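Aminotransferase, class III (Thermomicrobium roseum, PDB 6IO1) catalyses (S)-enantioselective amino-group transfer as a thermostable, pyridoxal-phosphate-dependent omega-transaminase of aminotransferase class III. Local coordinates at residues G120-N125 with G156-A161; R144-S149 with G180-T185; R151-G156 with P228-G233; A223-P228 with L256-E261. All coordinates share one frame; numbering follows the deposited sequence.

In the fold
From the N terminus, helix 121-138 opens interaction 1, which closes when the chain returns at 156-161 after strand 146-150. Interaction 2 opens inside that loop and closes at strand 181-184, so the two cross. Interaction 3 starts at 151-156, crosses both of them and closes at 228-233. Interaction 4 begins at strand 221-226, before interaction 3 has closed, and therefore crosses it, but follows interactions 1 and 2 in series. Interactions 2 and 4 belong to one sheet, where strands 146-150 and 221-226 are neighbours. Interactions 1, 3 and 4 gather on the cofactor: Asn125, His155 and Asp260 hydrogen-bond to one another, and Glu227 binds Tyr154 N.

Interaction 1 (G120-N125 with G156-A161); sequences GGAESN and GIAMGA. With PMP (4'-deoxy-4'-aminopyridoxal-5'-phosphate), chain C.
Ala122 and Gly156 bring the two backbones to 4.4 Å between their CA atoms, and carbon against carbon is what joins 120-125 to 156-161. The methyl CB of Ala122 rests on Gly156 CA at 4.0 Å and lies 4.3 Å from the CB of Ala158. One turn on from Ala122, Asn125 CB meets the CB of Ala161 at 4.1 Å, and the same Ala161 methyl also touches the carbonyl oxygen of Ala122. There is no room for a side chain on Gly156: a CB would run into that of Ala122, and the backbone phi of 119° would press it against the preceding carbonyl oxygen.

The polar contacts lead to the cofactor. Gly120 is the N-cap of helix 121-138, and the phosphate sits at this helix start, the arrangement of the phosphate cup in fold type I pyridoxal-phosphate enzymes. Gly121 N donates to PMP O1P at 2.9 Å, while the bond from Ala122 N to PMP O4P is weak. The helix dipole would probably favour the phosphate charge here, and a CB on either Gly120 or Gly121 would collide with phosphate oxygens.

Asn125 turns its CG beside the backbone N (chi1 -76°), which brings ND2 beside the pyridine nitrogen, 3.5 Å from PMP N1. ND2 hydrogen-bonds to both His155 O and Asp260 OD2, and OD1 accepts from Thr286 OG1, which fixes the rotation of the amide. From the second subunit, Phe322 packs on Ala122 and Ala158, and Thr323 N adds a bond to PMP.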
# COMPACT_ATOMS: atom_id res chain seq x y z
N GLY B 120 3.13 -2.91 -1.92
CA GLY B 120 2.78 -4.10 -1.18
C GLY B 120 1.97 -5.07 -2.00
O GLY B 120 1.54 -4.77 -3.12
N GLY B 121 1.76 -6.25 -1.42
CA GLY B 121 1.02 -7.30 -2.11
C GLY B 121 -0.44 -6.95 -2.34
O GLY B 121 -0.99 -7.21 -3.42
N ALA B 122 -1.10 -6.38 -1.33
CA ALA B 122 -2.51 -6.00 -1.49
C ALA B 122 -2.66 -4.93 -2.57
O ALA B 122 -3.60 -4.99 -3.38
CB ALA B 122 -3.09 -5.51 -0.17
N GLU B 123 -1.76 -3.95 -2.58
CA GLU B 123 -1.79 -2.94 -3.64
C GLU B 123 -1.62 -3.60 -5.00
O GLU B 123 -2.32 -3.24 -5.96
CB GLU B 123 -0.68 -1.91 -3.41
CG GLU B 123 -0.98 -0.88 -2.33
CD GLU B 123 0.09 0.20 -2.26
OE1 GLU B 123 1.04 0.16 -3.07
OE2 GLU B 123 -0.02 1.10 -1.40
N SER B 124 -0.72 -4.58 -5.10
CA SER B 124 -0.48 -5.25 -6.37
C SER B 124 -1.71 -6.01 -6.84
O SER B 124 -2.09 -5.95 -8.01
CB SER B 124 0.72 -6.20 -6.23
OG SER B 124 1.91 -5.48 -5.95
N ASN B 125 -2.34 -6.77 -5.93
CA ASN B 125 -3.52 -7.54 -6.32
C ASN B 125 -4.69 -6.64 -6.68
O ASN B 125 -5.44 -6.94 -7.62
CB ASN B 125 -3.88 -8.52 -5.20
CG ASN B 125 -2.95 -9.71 -5.16
OD1 ASN B 125 -2.39 -10.12 -6.18
ND2 ASN B 125 -2.75 -10.27 -3.97
N GLY B 156 -4.39 -10.41 0.29
CA GLY B 156 -4.40 -9.10 0.92
C GLY B 156 -5.72 -8.82 1.61
O GLY B 156 -6.73 -9.49 1.39
N ILE B 157 -5.69 -7.80 2.46
CA ILE B 157 -6.87 -7.48 3.26
C ILE B 157 -7.40 -6.08 2.96
O ILE B 157 -8.19 -5.54 3.73
CB ILE B 157 -6.56 -7.64 4.77
CG1 ILE B 157 -5.15 -7.15 5.10
CG2 ILE B 157 -6.71 -9.09 5.18
CD1 ILE B 157 -4.99 -5.64 5.14
N ALA B 158 -6.99 -5.48 1.85
CA ALA B 158 -7.50 -4.19 1.42
C ALA B 158 -8.20 -4.31 0.08
O ALA B 158 -7.73 -5.02 -0.82
CB ALA B 158 -6.39 -3.15 1.32
N MET B 159 -9.31 -3.60 -0.06
CA MET B 159 -9.92 -3.34 -1.36
C MET B 159 -10.32 -4.69 -1.97
O MET B 159 -10.63 -5.63 -1.23
CB MET B 159 -8.97 -2.52 -2.18
N GLY B 160 -10.30 -4.83 -3.30
CA GLY B 160 -10.71 -6.08 -3.91
C GLY B 160 -9.93 -7.29 -3.42
O GLY B 160 -10.46 -8.40 -3.39
N ALA B 161 -8.66 -7.09 -3.05
CA ALA B 161 -7.87 -8.19 -2.52
C ALA B 161 -8.56 -8.85 -1.33
O ALA B 161 -8.59 -10.08 -1.23
CB ALA B 161 -6.47 -7.70 -2.12
N1 PMP C . -0.58 -11.67 -1.58
C2 PMP C . -0.10 -12.72 -0.92
C2A PMP C . 0.11 -14.01 -1.65
C3 PMP C . 0.20 -12.63 0.45
O3 PMP C . 0.69 -13.72 1.10
C4 PMP C . -0.00 -11.42 1.12
C4A PMP C . 0.32 -11.30 2.59
N4A PMP C . 1.40 -12.19 3.01
C5 PMP C . -0.51 -10.33 0.41
C6 PMP C . -0.78 -10.51 -0.94
C5A PMP C . -0.75 -9.01 1.07
O4P PMP C . 0.45 -8.17 1.01
P PMP C . 0.52 -6.75 1.77
O1P PMP C . 1.89 -6.18 1.45
O2P PMP C . -0.61 -5.91 1.20
O3P PMP C . 0.34 -7.06 3.24

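Interaction 2 (R144-S149 with G180-T185); sequences RVKILS and GFIHLT
Gly180 and Ile182 exchange backbone hydrogen bonds with Ile147 and Ser149. Ile147 N donates to Gly180 O at 2.6 Å, Ile182 N to Ile147 O at 2.8 Å, and Ser149 N to Ile182 O at 2.6 Å. A fourth bond, from Leu184 N to Ser149 O, is modelled too short for its length to be relied on. The strands run parallel, their axes inclined by 20° and 4.6 Å apart at their closest. At the polar ends, Lys146 NZ forms a salt bridge with Glu216, and Ser149 OG bonds to Ala164 O.

The packing differs on the two faces of the sheet. On one, Ile147 and Phe181 lie side by side and point the same way. Phe181 has CG beside its backbone N (chi1 -70°), which presents a ring face to Ile147, whose CB stands 3.7 Å above the ring plane, displaced toward the rim, in a CH-pi contact. An alanine in place of Phe181 would probably leave Ile147 without this ring and open a gap against Ile129 and Arg133. Beyond it on the same face, Ser149 CB lies 4.0 Å from His183 CD2.

The other face belongs to Leu148 and Ile182. CD2 of Leu148 touches Ile182 CB at 3.8 Å, and CD1 of Ile182 meets the aliphatic CD of Lys146 at 3.7 Å. Within the chain, strand 181-184 is an edge of the seven-stranded mixed sheet of the fold type I large domain, and strand 146-150 lies between it and 221-226. Helix 121-138 covers the Ile147 and Phe181 face, while helix 198-216 lies against Ile182 and Leu184.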
# COMPACT_ATOMS: atom_id res chain seq x y z
N ARG B 144 -17.93 -8.00 -17.90
CA ARG B 144 -16.90 -8.98 -17.55
C ARG B 144 -16.09 -8.45 -16.37
O ARG B 144 -15.01 -7.88 -16.52
CB ARG B 144 -16.02 -9.28 -18.76
CG ARG B 144 -15.28 -10.59 -18.69
CD ARG B 144 -15.02 -11.14 -20.08
NE ARG B 144 -14.55 -12.53 -20.04
CZ ARG B 144 -14.35 -13.28 -21.12
NH1 ARG B 144 -13.94 -14.53 -20.99
NH2 ARG B 144 -14.58 -12.79 -22.33
N VAL B 145 -16.63 -8.64 -15.16
CA VAL B 145 -16.02 -8.05 -13.97
C VAL B 145 -15.81 -9.07 -12.85
O VAL B 145 -15.08 -8.80 -11.90
CB VAL B 145 -16.87 -6.88 -13.46
CG1 VAL B 145 -16.95 -5.77 -14.50
CG2 VAL B 145 -18.27 -7.36 -13.07
N LYS B 146 -16.44 -10.24 -12.95
CA LYS B 146 -16.35 -11.22 -11.88
C LYS B 146 -14.93 -11.76 -11.74
O LYS B 146 -14.24 -11.98 -12.74
CB LYS B 146 -17.32 -12.37 -12.12
CG LYS B 146 -18.78 -11.95 -12.15
CD LYS B 146 -19.70 -13.16 -12.31
CE LYS B 146 -21.12 -12.73 -12.61
NZ LYS B 146 -21.99 -13.90 -12.94
N ILE B 147 -14.50 -12.00 -10.51
CA ILE B 147 -13.16 -12.50 -10.23
C ILE B 147 -13.27 -13.85 -9.55
O ILE B 147 -13.95 -13.98 -8.52
CB ILE B 147 -12.35 -11.52 -9.36
CG1 ILE B 147 -12.20 -10.17 -10.07
CG2 ILE B 147 -10.98 -12.10 -9.02
CD1 ILE B 147 -11.19 -10.18 -11.19
N LEU B 148 -12.61 -14.86 -10.12
CA LEU B 148 -12.59 -16.19 -9.54
C LEU B 148 -11.43 -16.31 -8.56
O LEU B 148 -10.29 -15.96 -8.88
CB LEU B 148 -12.46 -17.26 -10.63
CG LEU B 148 -13.70 -17.51 -11.49
CD1 LEU B 148 -13.34 -18.40 -12.68
CD2 LEU B 148 -14.81 -18.14 -10.67
N SER B 149 -11.73 -16.81 -7.36
CA SER B 149 -10.74 -17.04 -6.32
C SER B 149 -11.07 -18.36 -5.65
O SER B 149 -12.04 -19.04 -6.01
CB SER B 149 -10.69 -15.88 -5.32
OG SER B 149 -9.56 -15.99 -4.47
N GLY B 180 -18.58 -9.14 -6.84
CA GLY B 180 -18.01 -9.69 -8.05
C GLY B 180 -16.97 -10.77 -7.85
O GLY B 180 -16.25 -11.09 -8.80
N PHE B 181 -16.85 -11.34 -6.66
CA PHE B 181 -15.84 -12.35 -6.38
C PHE B 181 -16.50 -13.69 -6.11
O PHE B 181 -17.45 -13.78 -5.32
CB PHE B 181 -14.96 -11.93 -5.20
CG PHE B 181 -14.05 -10.78 -5.52
CD1 PHE B 181 -14.56 -9.50 -5.69
CD2 PHE B 181 -12.68 -10.97 -5.65
CE1 PHE B 181 -13.72 -8.44 -5.98
CE2 PHE B 181 -11.84 -9.91 -5.95
CZ PHE B 181 -12.36 -8.64 -6.11
N ILE B 182 -16.00 -14.74 -6.77
CA ILE B 182 -16.51 -16.09 -6.64
C ILE B 182 -15.39 -16.97 -6.10
O ILE B 182 -14.27 -16.94 -6.62
CB ILE B 182 -17.04 -16.63 -7.98
CG1 ILE B 182 -18.15 -15.73 -8.51
CG2 ILE B 182 -17.53 -18.06 -7.83
CD1 ILE B 182 -18.24 -15.69 -10.01
N HIS B 183 -15.69 -17.74 -5.06
CA HIS B 183 -14.68 -18.53 -4.37
C HIS B 183 -14.85 -20.00 -4.71
O HIS B 183 -15.94 -20.57 -4.52
CB HIS B 183 -14.75 -18.30 -2.86
CG HIS B 183 -14.31 -16.93 -2.46
ND1 HIS B 183 -15.19 -15.87 -2.32
CD2 HIS B 183 -13.08 -16.43 -2.22
CE1 HIS B 183 -14.51 -14.79 -1.99
NE2 HIS B 183 -13.23 -15.10 -1.93
N LEU B 184 -13.78 -20.61 -5.20
CA LEU B 184 -13.73 -22.03 -5.52
C LEU B 184 -13.14 -22.80 -4.34
O LEU B 184 -12.62 -22.23 -3.37
CB LEU B 184 -12.91 -22.26 -6.78
CG LEU B 184 -13.31 -21.55 -8.08
CD1 LEU B 184 -12.13 -21.47 -9.04
CD2 LEU B 184 -14.47 -22.26 -8.74
N THR B 185 -13.22 -24.13 -4.41
CA THR B 185 -12.62 -24.96 -3.38
C THR B 185 -11.10 -24.97 -3.50
O THR B 185 -10.55 -24.89 -4.60
CB THR B 185 -13.15 -26.40 -3.44
OG1 THR B 185 -12.59 -27.07 -4.57
CG2 THR B 185 -14.66 -26.42 -3.52

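Interaction 3 (R151-G156 with P228-G233); sequences RMAYHG and PVQGAG. With PMP (4'-deoxy-4'-aminopyridoxal-5'-phosphate), chain C.
Met152 and Gly233 meet where the contact is tightest: Gly233 CA approaches Met152 O at 3.1 Å in a CA-H...O contact, and a CB on Gly233 would clash with that oxygen. Gln230 extends its side chain so that NE2 donates to Arg151 O at 3.2 Å, the donor tilted 33° from the carbonyl plane. Tyr154 CB packs on Ala232 CB, at 3.7 Å.

The loops follow strands 146-150 and 221-226 at the ends that form the cofactor pocket. With CG anti to the backbone N (chi1 -174°), the ring of Tyr154, a pocket residue, reaches past Ala232 and brings CD2 to 3.5 Å from PMP C4, its edge toward the cofactor. An alanine in its place would probably leave the C4 side of the cofactor without this neighbour and the Tyr170 ring without its partner.

The Met152 side chain lies on the looser, partly exposed side, bent at chi3, with CE 3.4 Å from Gly233 O. Water 1 bridges the loops, 2.9 Å from Met152 O, and accepts from Gly233 N.

Glu227 OE2 accepts from Tyr154 N and OE1 from Gly231 N; one carboxylate thus bridges both loops, and its charge would probably strengthen these bonds.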
# COMPACT_ATOMS: atom_id res chain seq x y z
N ARG B 151 -11.17 -20.85 -1.88
CA ARG B 151 -11.12 -20.98 -0.43
C ARG B 151 -9.68 -21.21 0.00
O ARG B 151 -8.91 -21.86 -0.71
CB ARG B 151 -12.00 -22.14 0.04
CG ARG B 151 -13.49 -21.95 -0.17
CD ARG B 151 -14.25 -23.20 0.24
NE ARG B 151 -15.70 -23.02 0.22
CZ ARG B 151 -16.42 -22.64 1.27
NH1 ARG B 151 -15.84 -22.45 2.44
NH2 ARG B 151 -17.74 -22.50 1.15
N MET B 152 -9.30 -20.60 1.12
CA MET B 152 -7.96 -20.66 1.72
C MET B 152 -6.98 -19.77 0.97
O MET B 152 -5.79 -19.76 1.32
CB MET B 152 -7.39 -22.08 1.82
CG MET B 152 -8.31 -23.08 2.52
SD MET B 152 -7.70 -24.77 2.48
CE MET B 152 -6.42 -24.71 3.74
N ALA B 153 -7.41 -19.04 -0.06
CA ALA B 153 -6.54 -18.10 -0.74
C ALA B 153 -6.37 -16.84 0.10
O ALA B 153 -7.29 -16.42 0.81
CB ALA B 153 -7.10 -17.74 -2.11
N TYR B 154 -5.18 -16.25 0.03
CA TYR B 154 -4.89 -14.98 0.71
C TYR B 154 -4.20 -14.05 -0.28
O TYR B 154 -3.08 -14.34 -0.73
CB TYR B 154 -4.03 -15.19 1.95
CG TYR B 154 -3.83 -13.91 2.73
CD1 TYR B 154 -4.80 -13.47 3.63
CD2 TYR B 154 -2.70 -13.13 2.56
CE1 TYR B 154 -4.63 -12.29 4.34
CE2 TYR B 154 -2.53 -11.96 3.26
CZ TYR B 154 -3.49 -11.54 4.15
OH TYR B 154 -3.32 -10.37 4.85
N HIS B 155 -4.86 -12.95 -0.61
CA HIS B 155 -4.34 -11.99 -1.58
C HIS B 155 -4.23 -10.58 -1.01
O HIS B 155 -3.98 -9.63 -1.78
CB HIS B 155 -5.22 -11.98 -2.83
CG HIS B 155 -5.37 -13.33 -3.47
ND1 HIS B 155 -4.35 -13.95 -4.15
CD2 HIS B 155 -6.44 -14.16 -3.53
CE1 HIS B 155 -4.78 -15.12 -4.60
NE2 HIS B 155 -6.04 -15.27 -4.24
N GLY B 156 -4.39 -10.41 0.29
CA GLY B 156 -4.40 -9.10 0.92
C GLY B 156 -5.72 -8.82 1.61
O GLY B 156 -6.73 -9.49 1.39
N PRO B 228 0.51 -19.83 -6.77
CA PRO B 228 0.97 -21.17 -7.19
C PRO B 228 0.95 -22.16 -6.04
O PRO B 228 0.45 -23.28 -6.18
CB PRO B 228 2.40 -20.91 -7.70
CG PRO B 228 2.42 -19.46 -8.05
CD PRO B 228 1.50 -18.79 -7.08
N VAL B 229 1.47 -21.76 -4.88
CA VAL B 229 1.29 -22.47 -3.62
C VAL B 229 0.66 -21.49 -2.65
O VAL B 229 1.25 -20.44 -2.35
CB VAL B 229 2.61 -23.02 -3.07
CG1 VAL B 229 2.39 -23.66 -1.71
CG2 VAL B 229 3.22 -24.02 -4.05
N GLN B 230 -0.53 -21.81 -2.16
CA GLN B 230 -1.19 -20.95 -1.19
C GLN B 230 -0.35 -20.88 0.07
O GLN B 230 0.08 -21.91 0.59
CB GLN B 230 -2.59 -21.47 -0.88
CG GLN B 230 -3.57 -21.33 -2.03
CD GLN B 230 -4.86 -22.11 -1.82
OE1 GLN B 230 -4.84 -23.32 -1.62
NE2 GLN B 230 -5.99 -21.41 -1.87
N GLY B 231 -0.09 -19.67 0.55
CA GLY B 231 0.84 -19.50 1.66
C GLY B 231 0.20 -19.25 3.00
O GLY B 231 0.31 -20.07 3.91
N ALA B 232 -0.47 -18.10 3.14
CA ALA B 232 -1.11 -17.78 4.41
C ALA B 232 -2.27 -18.71 4.71
O ALA B 232 -2.57 -18.97 5.88
CB ALA B 232 -1.58 -16.32 4.41
N GLY B 233 -2.95 -19.21 3.67
CA GLY B 233 -4.06 -20.12 3.86
C GLY B 233 -3.67 -21.44 4.49
O GLY B 233 -4.55 -22.15 5.00
N1 PMP C . -0.58 -11.67 -1.58
C2 PMP C . -0.10 -12.72 -0.92
C2A PMP C . 0.11 -14.01 -1.65
C3 PMP C . 0.20 -12.63 0.45
O3 PMP C . 0.69 -13.72 1.10
C4 PMP C . -0.00 -11.42 1.12
C4A PMP C . 0.32 -11.30 2.59
N4A PMP C . 1.40 -12.19 3.01
C5 PMP C . -0.51 -10.33 0.41
C6 PMP C . -0.78 -10.51 -0.94
C5A PMP C . -0.75 -9.01 1.07
O4P PMP C . 0.45 -8.17 1.01
P PMP C . 0.52 -6.75 1.77
O1P PMP C . 1.89 -6.18 1.45
O2P PMP C . -0.61 -5.91 1.20
O3P PMP C . 0.34 -7.06 3.24
O HOH W 1 -3.08 -18.63 1.12

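Interaction 4 (A223-P228 with L256-E261); sequences AFIGEP and LLILDE. With PMP (4'-deoxy-4'-aminopyridoxal-5'-phosphate), chain C.
Ala223-Gly226 and Leu256-Asp260 run parallel, their axes 18° apart, joined by Phe224 N to Leu256 O, Ile258 N to Phe224 O, Gly226 N to Ile258 O (3.1 Å) and Asp260 N to Gly226 O, the last nearly straight at 176° though its donor stands above the carbonyl plane. On one face of the sheet, Ala223 CB touches Ile258 CD1 at 3.7 Å, and Ile225 CD1 meets Ile258 CG2 at 3.8 Å. On the other, Phe224 and Leu257 lie side by side with their CD1 atoms 3.6 Å apart, beneath helix 242-253, which links the strands as a beta-alpha-beta unit. Beyond the strand, Pro228 CG packs on Leu259 CG at 3.9 Å.

Asp260 ends its strand with CG anti to the backbone N (chi1 -178°), which carries OD2 to 3.1 Å from PMP N1. Glu227 lies alongside, its CG 3.9 Å from both Asp260 CB and PMP C2A.

OD2 of Asp260 also takes a hydrogen bond from His155 ND1, a pocket residue that holds the carboxylate in place. As in other fold type I enzymes, the aspartate probably favours a protonated pyridine nitrogen, which would make the cofactor ring a stronger electron sink.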
# COMPACT_ATOMS: atom_id res chain seq x y z
N ALA B 223 -11.38 -12.59 -14.70
CA ALA B 223 -10.11 -13.25 -14.44
C ALA B 223 -10.24 -14.25 -13.29
O ALA B 223 -11.24 -14.29 -12.57
CB ALA B 223 -9.01 -12.23 -14.12
N PHE B 224 -9.19 -15.06 -13.16
CA PHE B 224 -8.98 -15.98 -12.05
C PHE B 224 -7.68 -15.58 -11.37
O PHE B 224 -6.67 -15.38 -12.05
CB PHE B 224 -8.93 -17.44 -12.56
CG PHE B 224 -8.45 -18.46 -11.54
CD1 PHE B 224 -7.10 -18.58 -11.22
CD2 PHE B 224 -9.35 -19.33 -10.95
CE1 PHE B 224 -6.67 -19.52 -10.30
CE2 PHE B 224 -8.92 -20.27 -10.03
CZ PHE B 224 -7.58 -20.37 -9.71
N ILE B 225 -7.71 -15.46 -10.05
CA ILE B 225 -6.53 -15.07 -9.28
C ILE B 225 -6.19 -16.18 -8.30
O ILE B 225 -7.08 -16.72 -7.63
CB ILE B 225 -6.74 -13.72 -8.55
CG1 ILE B 225 -5.46 -13.30 -7.83
CG2 ILE B 225 -7.92 -13.79 -7.59
CD1 ILE B 225 -5.44 -11.84 -7.43
N GLY B 226 -4.91 -16.54 -8.24
CA GLY B 226 -4.47 -17.57 -7.32
C GLY B 226 -2.97 -17.56 -7.15
O GLY B 226 -2.23 -17.08 -8.00
N GLU B 227 -2.54 -18.11 -6.02
CA GLU B 227 -1.13 -18.34 -5.71
C GLU B 227 -0.70 -19.71 -6.24
O GLU B 227 -1.49 -20.66 -6.18
CB GLU B 227 -0.89 -18.29 -4.20
CG GLU B 227 -1.49 -17.07 -3.50
CD GLU B 227 -1.86 -17.36 -2.06
OE1 GLU B 227 -0.96 -17.35 -1.19
OE2 GLU B 227 -3.06 -17.59 -1.79
N PRO B 228 0.51 -19.83 -6.77
CA PRO B 228 0.97 -21.17 -7.19
C PRO B 228 0.95 -22.16 -6.04
O PRO B 228 0.45 -23.28 -6.18
CB PRO B 228 2.40 -20.91 -7.70
CG PRO B 228 2.42 -19.46 -8.05
CD PRO B 228 1.50 -18.79 -7.08
N LEU B 256 -8.82 -14.37 -18.03
CA LEU B 256 -7.45 -14.01 -17.70
C LEU B 256 -6.98 -14.76 -16.45
O LEU B 256 -7.77 -15.08 -15.56
CB LEU B 256 -7.33 -12.50 -17.46
CG LEU B 256 -7.71 -11.56 -18.60
CD1 LEU B 256 -7.52 -10.11 -18.17
CD2 LEU B 256 -6.91 -11.86 -19.85
N LEU B 257 -5.69 -15.05 -16.41
CA LEU B 257 -5.08 -15.71 -15.26
C LEU B 257 -4.17 -14.72 -14.54
O LEU B 257 -3.19 -14.24 -15.12
CB LEU B 257 -4.28 -16.94 -15.69
CG LEU B 257 -3.43 -17.57 -14.59
CD1 LEU B 257 -4.30 -18.01 -13.41
CD2 LEU B 257 -2.63 -18.74 -15.13
N ILE B 258 -4.50 -14.42 -13.29
CA ILE B 258 -3.68 -13.57 -12.44
C ILE B 258 -2.96 -14.49 -11.46
O ILE B 258 -3.58 -15.11 -10.60
CB ILE B 258 -4.52 -12.53 -11.69
CG1 ILE B 258 -5.29 -11.65 -12.68
CG2 ILE B 258 -3.63 -11.67 -10.80
CD1 ILE B 258 -6.30 -10.74 -12.02
N LEU B 259 -1.64 -14.60 -11.60
CA LEU B 259 -0.83 -15.43 -10.72
C LEU B 259 -0.23 -14.56 -9.63
O LEU B 259 0.49 -13.60 -9.91
CB LEU B 259 0.27 -16.15 -11.50
CG LEU B 259 0.70 -17.48 -10.89
CD1 LEU B 259 -0.46 -18.47 -10.87
CD2 LEU B 259 1.89 -18.06 -11.64
N ASP B 260 -0.54 -14.90 -8.38
CA ASP B 260 -0.08 -14.15 -7.21
C ASP B 260 1.24 -14.76 -6.76
O ASP B 260 1.26 -15.79 -6.08
CB ASP B 260 -1.14 -14.18 -6.11
CG ASP B 260 -0.75 -13.36 -4.89
OD1 ASP B 260 0.44 -13.06 -4.70
OD2 ASP B 260 -1.66 -13.02 -4.10
N GLU B 261 2.34 -14.12 -7.13
CA GLU B 261 3.68 -14.58 -6.77
C GLU B 261 4.28 -13.77 -5.63
O GLU B 261 5.51 -13.68 -5.51
CB GLU B 261 4.60 -14.53 -7.99
CG GLU B 261 4.21 -15.49 -9.10
CD GLU B 261 5.17 -16.67 -9.21
OE1 GLU B 261 5.91 -16.92 -8.25
OE2 GLU B 261 5.17 -17.34 -10.27
N1 PMP C . -0.58 -11.67 -1.58
C2 PMP C . -0.10 -12.72 -0.92
C2A PMP C . 0.11 -14.01 -1.65
C3 PMP C . 0.20 -12.63 0.45
O3 PMP C . 0.69 -13.72 1.10
C4 PMP C . -0.00 -11.42 1.12
C4A PMP C . 0.32 -11.30 2.59
N4A PMP C . 1.40 -12.19 3.01
C5 PMP C . -0.51 -10.33 0.41
C6 PMP C . -0.78 -10.51 -0.94
C5A PMP C . -0.75 -9.01 1.07
O4P PMP C . 0.45 -8.17 1.01
P PMP C . 0.52 -6.75 1.77
O1P PMP C . 1.89 -6.18 1.45
O2P PMP C . -0.61 -5.91 1.20
O3P PMP C . 0.34 -7.06 3.24